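Local coordinates for protein cystathionine beta-lyases/cystathionine gamma-synthases (Corynebacterium glutamicum, PDB 5X5H) that probably catalyses the pyridoxal-phosphate-dependent condensation of O-succinyl-L-homoserine with L-cysteine to give L,L-cystathionine and succinate in methionine biosynthesis, at residues A[87-92]-A[222-227]. Numbering follows the deposited sequence.
Sequences DILFRI and QEMDEE
I92 of helix 82-93 packs against E227 of helix 222-235 in a contact made by van der Waals packing, with no hydrogen bond between the two segments. Its CD1 rests on the backbone carbonyl group of E227, 3.8 Å from both C and O, while its CG2 lies 3.9 Å from E227 CB. With CG1 beside the backbone N and CG2 anti to it (chi1 -70°), the branched side chain spreads both arms over the stem of E227, an exposed residue that meets I92 through its CB and backbone carbonyl.

The second pairing, between apolar side chains, is more buried. L89 CD1 sits 4.0 Å from M224 CE and equally far from SD, the two side chains crossing at about a right angle. M224 bends at chi3 (-76°), which brings its methyl group to the leucine and, more loosely, to I92 CG2 at 4.4 Å.

Charged groups lie to the side of this patch. R91 NH1 makes a salt-bridging hydrogen bond of 3.2 Å to D87 OD2, one helical turn back, from the syn side but tilted 23° out of the carboxylate plane; D87 and R91 also form reciprocal salt bridges with R91 and D87 of the second subunit.

The segment axes approach to 11.0 Å. The contact joins helix 82-93, which packs on strands of the seven-stranded mixed sheet, to helix 222-235 beside its edge strand 75-79, within the α/β architecture of fold-type I PLP enzymes, in which helix 82-93 starts at the cofactor-binding G82 and M83.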
# COMPACT_ATOMS: atom_id res chain seq x y z
N ASP A 87 15.48 2.23 -22.06
CA ASP A 87 16.57 3.16 -21.99
C ASP A 87 17.83 2.55 -21.42
O ASP A 87 18.94 2.71 -21.95
CB ASP A 87 16.11 4.34 -21.15
CG ASP A 87 17.17 5.38 -20.98
OD1 ASP A 87 17.50 6.04 -22.01
OD2 ASP A 87 17.68 5.67 -19.82
N ILE A 88 17.70 1.80 -20.34
CA ILE A 88 18.85 1.11 -19.74
C ILE A 88 19.42 0.11 -20.71
O ILE A 88 20.67 0.07 -20.87
CB ILE A 88 18.44 0.39 -18.43
CG1 ILE A 88 18.08 1.38 -17.32
CG2 ILE A 88 19.59 -0.51 -17.95
CD1 ILE A 88 19.14 2.38 -16.95
N LEU A 89 18.61 -0.70 -21.39
CA LEU A 89 19.16 -1.69 -22.30
C LEU A 89 19.87 -0.98 -23.44
O LEU A 89 21.00 -1.37 -23.85
CB LEU A 89 18.05 -2.66 -22.79
CG LEU A 89 18.22 -4.04 -23.27
CD1 LEU A 89 19.28 -4.82 -22.55
CD2 LEU A 89 16.81 -4.59 -23.40
N PHE A 90 19.36 0.12 -23.96
CA PHE A 90 19.97 0.90 -24.99
C PHE A 90 21.37 1.36 -24.51
O PHE A 90 22.37 1.37 -25.27
CB PHE A 90 19.21 2.15 -25.46
CG PHE A 90 18.01 1.92 -26.32
CD1 PHE A 90 17.62 0.70 -26.83
CD2 PHE A 90 17.20 2.99 -26.55
CE1 PHE A 90 16.44 0.58 -27.63
CE2 PHE A 90 16.06 2.87 -27.34
CZ PHE A 90 15.74 1.68 -27.87
N ARG A 91 21.47 1.86 -23.27
CA ARG A 91 22.71 2.42 -22.75
C ARG A 91 23.72 1.39 -22.51
O ARG A 91 24.90 1.77 -22.48
CB ARG A 91 22.37 3.29 -21.50
CG ARG A 91 21.61 4.52 -21.94
CD ARG A 91 20.92 5.09 -20.72
NE ARG A 91 21.84 5.95 -20.05
CZ ARG A 91 21.58 6.63 -18.95
NH1 ARG A 91 20.40 6.54 -18.39
NH2 ARG A 91 22.46 7.52 -18.55
N ILE A 92 23.35 0.17 -22.27
CA ILE A 92 24.30 -0.94 -22.10
C ILE A 92 24.85 -1.37 -23.48
O ILE A 92 26.04 -1.54 -23.68
CB ILE A 92 23.64 -2.12 -21.42
CG1 ILE A 92 23.39 -1.73 -19.96
CG2 ILE A 92 24.49 -3.38 -21.50
CD1 ILE A 92 22.46 -2.67 -19.27
N GLN A 222 25.14 -13.77 -18.43
CA GLN A 222 25.50 -13.27 -17.12
C GLN A 222 26.15 -11.90 -17.17
O GLN A 222 25.96 -11.12 -16.24
CB GLN A 222 26.48 -14.28 -16.45
CG GLN A 222 26.78 -14.06 -14.98
CD GLN A 222 27.72 -15.18 -14.50
OE1 GLN A 222 28.88 -15.28 -14.94
NE2 GLN A 222 27.19 -16.05 -13.64
N GLU A 223 26.95 -11.58 -18.16
CA GLU A 223 27.55 -10.24 -18.34
C GLU A 223 26.49 -9.17 -18.50
O GLU A 223 26.61 -8.11 -17.94
CB GLU A 223 28.64 -10.13 -19.43
CG GLU A 223 29.85 -10.86 -18.85
CD GLU A 223 31.10 -10.78 -19.63
OE1 GLU A 223 31.17 -10.10 -20.69
OE2 GLU A 223 32.01 -11.45 -19.11
N MET A 224 25.48 -9.48 -19.32
CA MET A 224 24.35 -8.61 -19.43
C MET A 224 23.62 -8.43 -18.13
O MET A 224 23.30 -7.31 -17.73
CB MET A 224 23.45 -9.05 -20.54
CG MET A 224 22.19 -8.22 -20.58
SD MET A 224 21.39 -8.22 -22.20
CE MET A 224 22.54 -7.05 -23.01
N ASP A 225 23.45 -9.46 -17.33
CA ASP A 225 22.83 -9.36 -16.01
C ASP A 225 23.64 -8.46 -15.10
O ASP A 225 23.13 -7.55 -14.44
CB ASP A 225 22.63 -10.68 -15.33
CG ASP A 225 21.99 -10.51 -13.96
OD1 ASP A 225 20.80 -10.13 -13.97
OD2 ASP A 225 22.64 -10.75 -12.93
N GLU A 226 24.99 -8.61 -15.16
CA GLU A 226 25.84 -7.73 -14.34
C GLU A 226 25.69 -6.27 -14.75
O GLU A 226 25.69 -5.39 -13.89
CB GLU A 226 27.35 -8.15 -14.49
CG GLU A 226 27.68 -9.43 -13.77
CD GLU A 226 29.04 -10.00 -14.24
OE1 GLU A 226 29.74 -9.48 -15.17
OE2 GLU A 226 29.29 -11.12 -13.76
N GLU A 227 25.65 -5.95 -16.05
CA GLU A 227 25.53 -4.57 -16.51
C GLU A 227 24.09 -4.06 -16.16
O GLU A 227 23.99 -2.90 -15.77
CB GLU A 227 25.74 -4.47 -18.02
CG GLU A 227 27.18 -4.80 -18.48
CD GLU A 227 28.16 -4.02 -17.62
OE1 GLU A 227 28.05 -2.75 -17.55
OE2 GLU A 227 28.94 -4.66 -16.86